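Local atomic coordinates of phosphotransferase system, mannose/fructose/N-acetylgalactosamine-specific component IIB (Thermoanaerobacter tengcongensis, PDB entry 3LFJ), a protein that probably serves as the IIB component of a mannose-family phosphotransferase system, passing phosphate to sugars as they are taken up. Residues R32-Q37 with A49-I54; Q37-W42 with F101-N106; I67-A72 with V76-F81. All coordinates share one frame; numbering follows the deposited sequence. Where two conformers were deposited one is given.

Interaction 1 of 3, residues R32-Q37 with A49-I54; sequences RLIHGQ and ASIVII
Ile53 is gripped from the loop side by Leu33 and Ile34, each taking one of its branches, and the whole contact rests on methyl groups. The side chain of Ile53 divides at CB, and its first torsion (CG1 at -61°) sends CG2 to the position anti to the backbone N. CG2 of Ile53 lies 4.0 Å from CD2 of Leu33, whose side chain passes at a slant to it. The longer branch runs through CG1, extended at chi2 (172°), and CD1 of Ile53 comes 4.1 Å from CD1 of Ile34. That same Ile34 methyl also meets CD1 of Ile51 at 4.2 Å, here tip to tip, so one methyl serves two residues of the strand. Ile51 and Ile53, two apart on strand 50-54, point to the same face of the sheet, and the loop lies across that face. In relatives of this family the phosphorylated histidine sits in the loop after the first strand; here the hydrophobic side of that loop is anchored by Leu33 and Ile34. Around this cluster, Leu103 of the adjoining strand 98-104 touches both loop residues, Tyr68 of helix 62-70 covers them as well, and Met39 and Met43 of helix 38-43 close over Ile51.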
ATOM      1  N   ARG A  32      -2.050  -9.592  -1.659  1.00 15.04           N
ATOM      2  CA  ARG A  32      -3.368 -10.165  -1.831  0.53 16.38           C
ATOM      3  C   ARG A  32      -4.513  -9.138  -1.793  1.00 16.22           C
ATOM      4  O   ARG A  32      -5.680  -9.457  -1.883  1.00 15.07           O
ATOM      5  CB  ARG A  32      -3.579 -11.374  -0.917  0.53 19.11           C
ATOM      6  CG  ARG A  32      -2.749 -12.558  -1.358  0.53 20.71           C
ATOM      7  CD  ARG A  32      -2.752 -13.620  -0.351  0.53 26.60           C
ATOM      8  NE  ARG A  32      -4.071 -13.878   0.172  0.53 32.50           N
ATOM      9  CZ  ARG A  32      -4.435 -13.794   1.458  0.53 23.00           C
ATOM     10  NH1 ARG A  32      -3.638 -13.417   2.488  0.53 17.55           N
ATOM     11  NH2 ARG A  32      -5.658 -14.075   1.688  0.53 24.41           N
ATOM     12  N   LEU A  33      -4.098  -7.868  -1.740  1.00 15.31           N
ATOM     13  CA  LEU A  33      -5.037  -6.734  -1.887  1.00 14.97           C
ATOM     14  C   LEU A  33      -6.247  -6.785  -0.955  1.00 15.04           C
ATOM     15  O   LEU A  33      -6.086  -6.721   0.255  1.00 15.56           O
ATOM     16  CB  LEU A  33      -5.431  -6.530  -3.362  1.00 14.38           C
ATOM     17  CG  LEU A  33      -4.223  -6.176  -4.246  1.00 15.54           C
ATOM     18  CD1 LEU A  33      -4.545  -6.283  -5.741  1.00 19.07           C
ATOM     19  CD2 LEU A  33      -3.618  -4.818  -3.885  1.00 14.70           C
ATOM     20  N   ILE A  34      -7.455  -6.876  -1.513  1.00 14.72           N
ATOM     21  CA  ILE A  34      -8.648  -6.961  -0.688  1.00 16.26           C
ATOM     22  C   ILE A  34      -9.001  -8.431  -0.482  1.00 16.52           C
ATOM     23  O   ILE A  34      -9.475  -9.101  -1.398  1.00 20.31           O
ATOM     24  CB  ILE A  34      -9.808  -6.181  -1.310  1.00 14.81           C
ATOM     25  CG1 ILE A  34      -9.400  -4.724  -1.555  1.00 16.37           C
ATOM     26  CG2 ILE A  34     -11.014  -6.236  -0.372  1.00 16.15           C
ATOM     27  CD1 ILE A  34     -10.539  -3.860  -2.096  1.00 16.22           C
ATOM     28  N   HIS A  35      -8.729  -8.924   0.721  1.00 16.70           N
ATOM     29  CA  HIS A  35      -8.941 -10.335   1.030  1.00 16.35           C
ATOM     30  C   HIS A  35      -9.467 -10.511   2.451  1.00 19.60           C
ATOM     31  O   HIS A  35      -9.092  -9.774   3.358  1.00 17.92           O
ATOM     32  CB  HIS A  35      -7.628 -11.118   0.859  1.00 17.66           C
ATOM     33  CG  HIS A  35      -6.522 -10.646   1.754  1.00 15.69           C
ATOM     34  ND1 HIS A  35      -6.237 -11.242   2.966  1.00 18.43           N
ATOM     35  CD2 HIS A  35      -5.654  -9.616   1.629  1.00 15.87           C
ATOM     36  CE1 HIS A  35      -5.219 -10.616   3.532  1.00 17.17           C
ATOM     37  NE2 HIS A  35      -4.854  -9.619   2.745  1.00 16.53           N
ATOM     38  N   GLY A  36     -10.320 -11.514   2.641  1.00 21.03           N
ATOM     39  CA  GLY A  36     -10.901 -11.764   3.949  1.00 24.05           C
ATOM     40  C   GLY A  36     -11.532 -10.511   4.544  1.00 21.74           C
ATOM     41  O   GLY A  36     -12.183  -9.736   3.842  1.00 23.83           O
ATOM     42  N   GLN A  37     -11.330 -10.311   5.841  1.00 21.18           N
ATOM     43  CA  GLN A  37     -11.885  -9.146   6.525  1.00 23.31           C
ATOM     44  C   GLN A  37     -10.841  -8.057   6.739  1.00 24.33           C
ATOM     45  O   GLN A  37     -11.100  -7.054   7.400  1.00 21.48           O
ATOM     46  CB  GLN A  37     -12.450  -9.560   7.887  1.00 29.23           C
ATOM     47  CG  GLN A  37     -13.657 -10.467   7.801  1.00 33.98           C
ATOM     48  CD  GLN A  37     -14.791  -9.827   7.037  1.00 39.03           C
ATOM     49  OE1 GLN A  37     -15.241 -10.352   6.017  1.00 50.45           O
ATOM     50  NE2 GLN A  37     -15.255  -8.679   7.517  1.00 37.43           N
ATOM     51  N   ALA A  49     -12.991   7.596   3.762  1.00 22.28           N
ATOM     52  CA  ALA A  49     -12.093   7.303   2.647  1.00 22.49           C
ATOM     53  C   ALA A  49     -12.573   6.192   1.721  1.00 21.91           C
ATOM     54  O   ALA A  49     -13.346   5.308   2.105  1.00 22.97           O
ATOM     55  CB  ALA A  49     -10.704   6.973   3.175  1.00 19.82           C
ATOM     56  N   SER A  50     -12.105   6.266   0.481  1.00 18.84           N
ATOM     57  CA  SER A  50     -12.323   5.183  -0.453  0.62 19.62           C
ATOM     58  C   SER A  50     -11.012   4.424  -0.595  1.00 16.73           C
ATOM     59  O   SER A  50      -9.966   4.896  -0.171  1.00 17.98           O
ATOM     60  CB  SER A  50     -12.735   5.735  -1.802  0.62 24.12           C
ATOM     61  OG  SER A  50     -11.683   6.517  -2.310  0.62 21.07           O
ATOM     62  N   ILE A  51     -11.093   3.231  -1.155  1.00 14.34           N
ATOM     63  CA  ILE A  51      -9.893   2.429  -1.412  1.00 15.60           C
ATOM     64  C   ILE A  51      -9.477   2.645  -2.863  1.00 15.82           C
ATOM     65  O   ILE A  51     -10.276   2.470  -3.773  1.00 17.88           O
ATOM     66  CB  ILE A  51     -10.179   0.939  -1.202  1.00 15.05           C
ATOM     67  CG1 ILE A  51     -10.485   0.669   0.279  1.00 16.04           C
ATOM     68  CG2 ILE A  51      -8.955   0.102  -1.662  1.00 15.35           C
ATOM     69  CD1 ILE A  51     -11.049  -0.706   0.554  1.00 17.04           C
ATOM     70  N   VAL A  52      -8.236   3.063  -3.069  1.00 14.67           N
ATOM     71  CA  VAL A  52      -7.689   3.184  -4.404  1.00 14.68           C
ATOM     72  C   VAL A  52      -6.565   2.178  -4.529  1.00 14.66           C
ATOM     73  O   VAL A  52      -5.549   2.274  -3.846  1.00 14.24           O
ATOM     74  CB  VAL A  52      -7.179   4.600  -4.689  1.00 15.68           C
ATOM     75  CG1 VAL A  52      -6.447   4.650  -6.039  1.00 16.27           C
ATOM     76  CG2 VAL A  52      -8.356   5.575  -4.686  1.00 18.34           C
ATOM     77  N   ILE A  53      -6.776   1.191  -5.391  1.00 13.18           N
ATOM     78  CA  ILE A  53      -5.735   0.207  -5.696  1.00 12.80           C
ATOM     79  C   ILE A  53      -4.964   0.703  -6.892  1.00 13.30           C
ATOM     80  O   ILE A  53      -5.553   1.040  -7.929  1.00 13.98           O
ATOM     81  CB  ILE A  53      -6.320  -1.169  -6.021  1.00 12.50           C
ATOM     82  CG1 ILE A  53      -7.116  -1.698  -4.819  1.00 14.73           C
ATOM     83  CG2 ILE A  53      -5.164  -2.133  -6.402  1.00 13.78           C
ATOM     84  CD1 ILE A  53      -7.888  -2.978  -5.116  1.00 14.00           C
ATOM     85  N   ILE A  54      -3.647   0.792  -6.738  1.00 13.36           N
ATOM     86  CA  ILE A  54      -2.787   1.213  -7.846  1.00 13.99           C
ATOM     87  C   ILE A  54      -1.948   0.018  -8.263  1.00 13.47           C
ATOM     88  O   ILE A  54      -1.099  -0.452  -7.501  1.00 13.65           O
ATOM     89  CB  ILE A  54      -1.858   2.406  -7.479  1.00 12.20           C
ATOM     90  CG1 ILE A  54      -2.696   3.612  -7.079  1.00 13.00           C
ATOM     91  CG2 ILE A  54      -0.987   2.752  -8.687  1.00 14.08           C
ATOM     92  CD1 ILE A  54      -1.862   4.796  -6.541  1.00 13.24           C
TER

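Interaction 2 of 3, residues Q37-W42 with F101-N106; sequences QVMTRW and FLLFKN
Met39 and Trp42 of helix 38-42 look down on Phe101 and Leu103 of strand 101-104, the two segments running nearly antiparallel at 153° with their axes 11.9 Å apart. Met39 stands nearest Leu103 along the backbone and Trp42 nearest Phe101, so one turn of helix spans two strand positions on the same face. Met39 is bent at both chi2 (-56°) and chi3 (-64°), which brings its methyl over a face of the Phe101 ring. CE of Met39 lies 3.9 Å from the centroid of the Phe101 ring, a CH-pi contact displaced toward the CE2 side, while SD of Met39 approaches obliquely, a Met-aromatic contact, and also touches CD2 of Leu103 at 4.3 Å. Such packing belongs to a beta-alpha-beta crossover: helix 38-43 links strand 22-30 to strand 50-54 and passes over strand 98-104, which lies between them in the sheet. With an alanine in place of Phe101 the ring is gone, and the Met39 methyl would probably be free to turn, with a gap beside CB of Trp42. The tryptophan meets Phe101 through CB, 4.0 Å from CE1, and its indole then leads away, with NE1 bonded to the carbonyl of Met166. Phe26 of strand 22-30 meets both rings.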
ATOM      1  N   GLN A  37     -11.330 -10.311   5.841  1.00 21.18           N
ATOM      2  CA  GLN A  37     -11.885  -9.146   6.525  1.00 23.31           C
ATOM      3  C   GLN A  37     -10.841  -8.057   6.739  1.00 24.33           C
ATOM      4  O   GLN A  37     -11.100  -7.054   7.400  1.00 21.48           O
ATOM      5  CB  GLN A  37     -12.450  -9.560   7.887  1.00 29.23           C
ATOM      6  CG  GLN A  37     -13.657 -10.467   7.801  1.00 33.98           C
ATOM      7  CD  GLN A  37     -14.791  -9.827   7.037  1.00 39.03           C
ATOM      8  OE1 GLN A  37     -15.241 -10.352   6.017  1.00 50.45           O
ATOM      9  NE2 GLN A  37     -15.255  -8.679   7.517  1.00 37.43           N
ATOM     10  N   VAL A  38      -9.648  -8.256   6.192  1.00 19.54           N
ATOM     11  CA  VAL A  38      -8.530  -7.375   6.496  1.00 18.94           C
ATOM     12  C   VAL A  38      -8.826  -5.901   6.209  1.00 19.57           C
ATOM     13  O   VAL A  38      -8.600  -5.032   7.052  1.00 19.00           O
ATOM     14  CB  VAL A  38      -7.267  -7.848   5.744  1.00 21.65           C
ATOM     15  CG1 VAL A  38      -6.150  -6.833   5.844  1.00 26.57           C
ATOM     16  CG2 VAL A  38      -6.819  -9.199   6.298  1.00 23.34           C
ATOM     17  N   MET A  39      -9.331  -5.607   5.018  1.00 18.79           N
ATOM     18  CA  MET A  39      -9.574  -4.217   4.674  1.00 17.59           C
ATOM     19  C   MET A  39     -10.793  -3.653   5.390  1.00 20.68           C
ATOM     20  O   MET A  39     -10.904  -2.447   5.567  1.00 21.01           O
ATOM     21  CB  MET A  39      -9.689  -4.024   3.158  1.00 18.67           C
ATOM     22  CG  MET A  39      -8.335  -4.033   2.456  1.00 18.62           C
ATOM     23  SD  MET A  39      -7.165  -2.830   3.091  1.00 18.52           S
ATOM     24  CE  MET A  39      -8.024  -1.324   2.663  1.00 21.36           C
ATOM     25  N   THR A  40     -11.718  -4.521   5.791  1.00 19.93           N
ATOM     26  CA  THR A  40     -12.858  -4.064   6.568  1.00 22.71           C
ATOM     27  C   THR A  40     -12.344  -3.530   7.901  1.00 22.90           C
ATOM     28  O   THR A  40     -12.767  -2.464   8.363  1.00 26.81           O
ATOM     29  CB  THR A  40     -13.876  -5.195   6.751  1.00 23.90           C
ATOM     30  OG1 THR A  40     -14.371  -5.585   5.463  1.00 28.23           O
ATOM     31  CG2 THR A  40     -15.040  -4.739   7.622  1.00 26.99           C
ATOM     32  N   ARG A  41     -11.385  -4.239   8.492  1.00 19.15           N
ATOM     33  CA  ARG A  41     -10.739  -3.767   9.709  1.00 18.92           C
ATOM     34  C   ARG A  41      -9.997  -2.444   9.499  1.00 21.46           C
ATOM     35  O   ARG A  41     -10.184  -1.496  10.250  1.00 23.08           O
ATOM     36  CB  ARG A  41      -9.792  -4.829  10.279  1.00 22.82           C
ATOM     37  CG  ARG A  41     -10.463  -6.164  10.565  1.00 28.41           C
ATOM     38  CD  ARG A  41      -9.526  -7.073  11.348  1.00 35.93           C
ATOM     39  NE  ARG A  41     -10.114  -8.391  11.554  1.00 51.33           N
ATOM     40  CZ  ARG A  41     -10.934  -8.689  12.555  1.00 59.31           C
ATOM     41  NH1 ARG A  41     -11.258  -7.761  13.447  1.00 59.14           N
ATOM     42  NH2 ARG A  41     -11.428  -9.915  12.663  1.00 62.71           N
ATOM     43  N   TRP A  42      -9.171  -2.369   8.456  1.00 18.64           N
ATOM     44  CA  TRP A  42      -8.409  -1.155   8.197  1.00 18.76           C
ATOM     45  C   TRP A  42      -9.290   0.066   7.948  1.00 16.82           C
ATOM     46  O   TRP A  42      -8.989   1.149   8.442  1.00 19.60           O
ATOM     47  CB  TRP A  42      -7.434  -1.359   7.024  1.00 18.55           C
ATOM     48  CG  TRP A  42      -6.198  -2.097   7.452  1.00 16.19           C
ATOM     49  CD1 TRP A  42      -5.889  -3.407   7.197  1.00 17.51           C
ATOM     50  CD2 TRP A  42      -5.117  -1.571   8.233  1.00 16.21           C
ATOM     51  NE1 TRP A  42      -4.680  -3.723   7.777  1.00 17.31           N
ATOM     52  CE2 TRP A  42      -4.189  -2.619   8.422  1.00 16.58           C
ATOM     53  CE3 TRP A  42      -4.851  -0.318   8.802  1.00 20.50           C
ATOM     54  CZ2 TRP A  42      -3.012  -2.453   9.162  1.00 16.74           C
ATOM     55  CZ3 TRP A  42      -3.667  -0.149   9.532  1.00 19.96           C
ATOM     56  CH2 TRP A  42      -2.765  -1.217   9.700  1.00 18.54           C
ATOM     57  N   PHE A 101      -7.417   5.757   0.658  1.00 15.07           N
ATOM     58  CA  PHE A 101      -6.542   4.779   1.305  1.00 15.78           C
ATOM     59  C   PHE A 101      -5.899   4.044   0.127  1.00 14.63           C
ATOM     60  O   PHE A 101      -6.596   3.344  -0.616  1.00 15.32           O
ATOM     61  CB  PHE A 101      -7.414   3.849   2.159  1.00 14.76           C
ATOM     62  CG  PHE A 101      -6.662   2.799   2.941  1.00 15.85           C
ATOM     63  CD1 PHE A 101      -6.704   2.789   4.344  1.00 15.30           C
ATOM     64  CD2 PHE A 101      -5.979   1.776   2.288  1.00 16.18           C
ATOM     65  CE1 PHE A 101      -6.054   1.803   5.076  1.00 17.04           C
ATOM     66  CE2 PHE A 101      -5.311   0.799   3.023  1.00 17.42           C
ATOM     67  CZ  PHE A 101      -5.359   0.805   4.418  1.00 17.95           C
ATOM     68  N   LEU A 102      -4.602   4.255  -0.082  1.00 13.29           N
ATOM     69  CA  LEU A 102      -3.911   3.613  -1.214  1.00 13.43           C
ATOM     70  C   LEU A 102      -3.536   2.181  -0.875  1.00 14.40           C
ATOM     71  O   LEU A 102      -3.001   1.905   0.199  1.00 15.30           O
ATOM     72  CB  LEU A 102      -2.646   4.372  -1.577  1.00 13.93           C
ATOM     73  CG  LEU A 102      -2.819   5.825  -2.020  1.00 14.11           C
ATOM     74  CD1 LEU A 102      -1.476   6.424  -2.364  1.00 15.40           C
ATOM     75  CD2 LEU A 102      -3.758   5.891  -3.215  1.00 16.12           C
ATOM     76  N   LEU A 103      -3.820   1.282  -1.805  1.00 12.68           N
ATOM     77  CA  LEU A 103      -3.474  -0.116  -1.651  1.00 13.18           C
ATOM     78  C   LEU A 103      -2.640  -0.555  -2.855  1.00 14.86           C
ATOM     79  O   LEU A 103      -3.072  -0.414  -4.000  1.00 16.06           O
ATOM     80  CB  LEU A 103      -4.768  -0.924  -1.530  1.00 15.77           C
ATOM     81  CG  LEU A 103      -4.636  -2.413  -1.243  1.00 18.12           C
ATOM     82  CD1 LEU A 103      -3.797  -2.626   0.006  1.00 19.38           C
ATOM     83  CD2 LEU A 103      -6.036  -3.007  -1.060  1.00 15.99           C
ATOM     84  N   PHE A 104      -1.436  -1.053  -2.590  1.00 12.41           N
ATOM     85  CA  PHE A 104      -0.544  -1.568  -3.648  1.00 13.71           C
ATOM     86  C   PHE A 104      -0.371  -3.051  -3.481  1.00 14.67           C
ATOM     87  O   PHE A 104      -0.397  -3.563  -2.374  1.00 14.33           O
ATOM     88  CB  PHE A 104       0.864  -0.932  -3.543  1.00 12.99           C
ATOM     89  CG  PHE A 104       0.865   0.541  -3.649  1.00 12.98           C
ATOM     90  CD1 PHE A 104       0.964   1.148  -4.888  1.00 13.89           C
ATOM     91  CD2 PHE A 104       0.752   1.346  -2.507  1.00 14.74           C
ATOM     92  CE1 PHE A 104       0.966   2.546  -5.005  1.00 13.71           C
ATOM     93  CE2 PHE A 104       0.749   2.743  -2.621  1.00 16.39           C
ATOM     94  CZ  PHE A 104       0.863   3.342  -3.866  1.00 14.12           C
ATOM     95  N   LYS A 105      -0.149  -3.747  -4.589  1.00 13.07           N
ATOM     96  CA  LYS A 105       0.184  -5.155  -4.527  1.00 12.70           C
ATOM     97  C   LYS A 105       1.652  -5.396  -4.134  1.00 12.76           C
ATOM     98  O   LYS A 105       1.981  -6.420  -3.537  1.00 15.77           O
ATOM     99  CB  LYS A 105      -0.093  -5.778  -5.900  1.00 16.07           C
ATOM    100  CG  LYS A 105      -0.123  -7.287  -5.936  1.00 19.75           C
ATOM    101  CD  LYS A 105      -0.426  -7.716  -7.372  1.00 18.63           C
ATOM    102  CE  LYS A 105      -0.534  -9.225  -7.481  1.00 22.70           C
ATOM    103  NZ  LYS A 105      -0.808  -9.589  -8.924  1.00 30.82           N
ATOM    104  N   ASN A 106       2.537  -4.463  -4.479  1.00 14.42           N
ATOM    105  CA  ASN A 106       3.958  -4.691  -4.273  1.00 13.62           C
ATOM    106  C   ASN A 106       4.733  -3.393  -4.075  1.00 15.55           C
ATOM    107  O   ASN A 106       4.251  -2.303  -4.402  1.00 14.83           O
ATOM    108  CB  ASN A 106       4.527  -5.500  -5.466  1.00 12.95           C
ATOM    109  CG  ASN A 106       4.107  -4.940  -6.804  1.00 13.96           C
ATOM    110  OD1 ASN A 106       4.356  -3.778  -7.105  1.00 15.53           O
ATOM    111  ND2 ASN A 106       3.468  -5.777  -7.627  1.00 15.76           N
TER

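Interaction 3 of 3, residues I67-A72 with V76-F81; sequences IYTMAA and VKVKVF
Ala72 and Val78 are pressed together across the short connection between helix 62-70 and strand 78-81, with CB of Ala72 only 3.3 Å from CG2 of Val78, closer than two methyl carbons normally come. The torsions of Val78 account for the choice of branch. CG1 stands anti to the backbone N (chi1 175°), which places CG2 beside that N and aims it at the alanine. CG2 also lies under the helix backbone, near the carbonyl of Tyr68, while CG1 is turned to the Thr69 side. The same Ala72 methyl, CB, sits 3.9 Å from the carbonyl O of Val76, so it is lodged between the backbone and a side chain of the following segment.

The polar link runs through one water. Thr69 holds OG1 beside its own backbone N (chi1 -65°), and the water donates to Thr69 OG1 and to Val78 O, its oxygen 2.7 Å from each. OG1 also bonds to the carbonyl of Lys65, one helical turn earlier, a second bond that probably limits how far the hydroxyl can turn. Tyr68 begins toward the strand, but at chi1 -69° its ring swings off to cover Leu33 and Ile34. Val76 packs on Ile51.

The bonds from Ala71 N and Ala72 N back to the preceding turn are weak. Strand 78-81 pairs in parallel with strand 50-54 as the outermost strand at this end of the sheet. Strand 50-54, the helices 56-60 and 62-70, and strand 78-81 thus form a beta-alpha-beta unit, and this contact is its tight helix-to-strand return, typical of a parallel alpha/beta fold.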
ATOM      1  N   ILE A  67     -13.775  -9.183  -8.507  1.00 14.66           N
ATOM      2  CA  ILE A  67     -13.550  -9.896  -7.239  1.00 16.51           C
ATOM      3  C   ILE A  67     -13.249  -8.915  -6.098  1.00 17.35           C
ATOM      4  O   ILE A  67     -13.847  -8.984  -5.021  1.00 17.13           O
ATOM      5  CB  ILE A  67     -12.400 -10.927  -7.355  1.00 17.26           C
ATOM      6  CG1 ILE A  67     -12.764 -12.060  -8.321  1.00 21.87           C
ATOM      7  CG2 ILE A  67     -12.008 -11.477  -5.968  1.00 19.56           C
ATOM      8  CD1 ILE A  67     -13.979 -12.853  -7.912  1.00 23.83           C
ATOM      9  N   TYR A  68     -12.313  -7.996  -6.317  1.00 16.13           N
ATOM     10  CA  TYR A  68     -11.926  -7.089  -5.245  1.00 16.82           C
ATOM     11  C   TYR A  68     -13.034  -6.088  -4.907  1.00 18.13           C
ATOM     12  O   TYR A  68     -13.194  -5.709  -3.739  1.00 19.13           O
ATOM     13  CB  TYR A  68     -10.614  -6.377  -5.594  1.00 15.85           C
ATOM     14  CG  TYR A  68      -9.403  -7.283  -5.597  1.00 15.73           C
ATOM     15  CD1 TYR A  68      -9.169  -8.185  -4.570  1.00 15.38           C
ATOM     16  CD2 TYR A  68      -8.467  -7.224  -6.646  1.00 16.71           C
ATOM     17  CE1 TYR A  68      -8.054  -9.011  -4.573  1.00 17.46           C
ATOM     18  CE2 TYR A  68      -7.349  -8.043  -6.656  1.00 20.11           C
ATOM     19  CZ  TYR A  68      -7.145  -8.937  -5.630  1.00 18.80           C
ATOM     20  OH  TYR A  68      -6.030  -9.744  -5.659  1.00 21.34           O
ATOM     21  N   THR A  69     -13.796  -5.665  -5.915  1.00 18.32           N
ATOM     22  CA  THR A  69     -14.900  -4.733  -5.693  1.00 20.12           C
ATOM     23  C   THR A  69     -15.964  -5.412  -4.822  1.00 23.80           C
ATOM     24  O   THR A  69     -16.480  -4.808  -3.881  1.00 27.00           O
ATOM     25  CB  THR A  69     -15.499  -4.255  -7.030  1.00 24.90           C
ATOM     26  OG1 THR A  69     -14.507  -3.504  -7.737  1.00 25.90           O
ATOM     27  CG2 THR A  69     -16.725  -3.372  -6.806  1.00 29.01           C
ATOM     28  N   MET A  70     -16.252  -6.675  -5.112  1.00 20.78           N
ATOM     29  CA  MET A  70     -17.244  -7.437  -4.344  0.55 20.79           C
ATOM     30  C   MET A  70     -16.788  -7.738  -2.924  1.00 23.70           C
ATOM     31  O   MET A  70     -17.615  -7.916  -2.013  1.00 26.54           O
ATOM     32  CB  MET A  70     -17.580  -8.749  -5.054  0.55 22.11           C
ATOM     33  CG  MET A  70     -18.250  -8.553  -6.403  0.55 25.11           C
ATOM     34  SD  MET A  70     -18.960 -10.078  -7.033  0.55 29.49           S
ATOM     35  CE  MET A  70     -17.508 -11.113  -7.182  0.55 26.61           C
ATOM     36  N   ALA A  71     -15.471  -7.805  -2.732  1.00 19.12           N
ATOM     37  CA  ALA A  71     -14.871  -8.150  -1.448  1.00 18.92           C
ATOM     38  C   ALA A  71     -14.680  -6.933  -0.552  1.00 18.50           C
ATOM     39  O   ALA A  71     -14.260  -7.055   0.607  1.00 20.39           O
ATOM     40  CB  ALA A  71     -13.526  -8.848  -1.670  1.00 21.36           C
ATOM     41  N   ALA A  72     -14.988  -5.764  -1.096  1.00 18.97           N
ATOM     42  CA  ALA A  72     -14.740  -4.509  -0.405  1.00 21.06           C
ATOM     43  C   ALA A  72     -15.619  -4.412   0.830  1.00 18.88           C
ATOM     44  O   ALA A  72     -16.697  -5.022   0.877  1.00 21.64           O
ATOM     45  CB  ALA A  72     -15.014  -3.346  -1.319  1.00 26.29           C
ATOM     46  N   VAL A  76     -17.852   1.057   1.304  1.00 25.25           N
ATOM     47  CA  VAL A  76     -16.560   1.623   0.915  1.00 23.38           C
ATOM     48  C   VAL A  76     -16.341   1.449  -0.579  1.00 19.88           C
ATOM     49  O   VAL A  76     -16.356   0.328  -1.086  1.00 23.10           O
ATOM     50  CB  VAL A  76     -15.400   0.949   1.673  1.00 22.71           C
ATOM     51  CG1 VAL A  76     -14.054   1.511   1.216  1.00 23.07           C
ATOM     52  CG2 VAL A  76     -15.554   1.146   3.171  1.00 22.25           C
ATOM     53  N   LYS A  77     -16.139   2.560  -1.280  1.00 20.80           N
ATOM     54  CA  LYS A  77     -15.885   2.527  -2.718  1.00 20.50           C
ATOM     55  C   LYS A  77     -14.476   2.020  -3.004  1.00 21.37           C
ATOM     56  O   LYS A  77     -13.540   2.318  -2.261  1.00 19.28           O
ATOM     57  CB  LYS A  77     -16.040   3.929  -3.316  1.00 25.09           C
ATOM     58  N   VAL A  78     -14.349   1.261  -4.087  1.00 18.15           N
ATOM     59  CA  VAL A  78     -13.053   0.789  -4.571  1.00 16.47           C
ATOM     60  C   VAL A  78     -12.846   1.282  -5.988  1.00 17.55           C
ATOM     61  O   VAL A  78     -13.712   1.114  -6.841  1.00 19.89           O
ATOM     62  CB  VAL A  78     -13.007  -0.744  -4.598  1.00 21.15           C
ATOM     63  CG1 VAL A  78     -11.691  -1.232  -5.226  1.00 21.12           C
ATOM     64  CG2 VAL A  78     -13.176  -1.299  -3.197  1.00 21.90           C
ATOM     65  N   LYS A  79     -11.684   1.874  -6.247  1.00 17.11           N
ATOM     66  CA  LYS A  79     -11.315   2.294  -7.590  1.00 17.71           C
ATOM     67  C   LYS A  79      -9.943   1.727  -7.898  1.00 16.85           C
ATOM     68  O   LYS A  79      -9.104   1.630  -7.006  1.00 17.75           O
ATOM     69  CB  LYS A  79     -11.264   3.814  -7.683  1.00 21.19           C
ATOM     70  CG  LYS A  79     -12.615   4.476  -7.433  1.00 29.85           C
ATOM     71  CD  LYS A  79     -13.654   3.957  -8.412  1.00 41.80           C
ATOM     72  N   VAL A  80      -9.716   1.380  -9.160  1.00 16.74           N
ATOM     73  CA  VAL A  80      -8.449   0.798  -9.573  1.00 15.88           C
ATOM     74  C   VAL A  80      -7.827   1.663 -10.652  1.00 15.79           C
ATOM     75  O   VAL A  80      -8.502   2.070 -11.604  1.00 17.58           O
ATOM     76  CB  VAL A  80      -8.640  -0.632 -10.110  1.00 15.41           C
ATOM     77  CG1 VAL A  80      -7.304  -1.214 -10.591  1.00 17.60           C
ATOM     78  CG2 VAL A  80      -9.269  -1.524  -9.035  1.00 18.89           C
ATOM     79  N   PHE A  81      -6.543   1.971 -10.486  1.00 13.59           N
ATOM     80  CA  PHE A  81      -5.797   2.757 -11.464  1.00 15.19           C
ATOM     81  C   PHE A  81      -4.482   2.087 -11.774  1.00 15.00           C
ATOM     82  O   PHE A  81      -3.840   1.525 -10.875  1.00 14.65           O
ATOM     83  CB  PHE A  81      -5.448   4.146 -10.922  1.00 14.36           C
ATOM     84  CG  PHE A  81      -6.633   5.065 -10.736  1.00 16.75           C
ATOM     85  CD1 PHE A  81      -6.927   6.019 -11.691  1.00 21.12           C
ATOM     86  CD2 PHE A  81      -7.410   5.006  -9.592  1.00 20.17           C
ATOM     87  CE1 PHE A  81      -8.001   6.888 -11.526  1.00 22.84           C
ATOM     88  CE2 PHE A  81      -8.489   5.865  -9.419  1.00 23.06           C
ATOM     89  CZ  PHE A  81      -8.775   6.808 -10.386  1.00 22.44           C
TER
HETATM   90  O   HOH W   1     -14.473  -0.937  -8.455  1.00 33.36           O

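Overall arrangement
The three contacts share one sheet, in which strands 78-81 (interaction 3), 50-54 (interaction 1) and 98-104 (interaction 2) are successive neighbours. Centres of interactions 1 and 2 lie about 4 Å apart, those of 1 and 3 about 6 Å, and those of 2 and 3 about 10 Å, this last pair not touching. Along the chain, interaction 1 closes before interaction 3 opens, whereas interaction 2 alternates with interaction 1 and spans interaction 3. Gln37, shared by interactions 1 and 2, occupies the N-cap position of helix 38-43. Interactions 1 and 2 are buried; interaction 3, at the surface by the edge strand, is tied to interaction 1 by Tyr68 packing on Leu33 and Ile34.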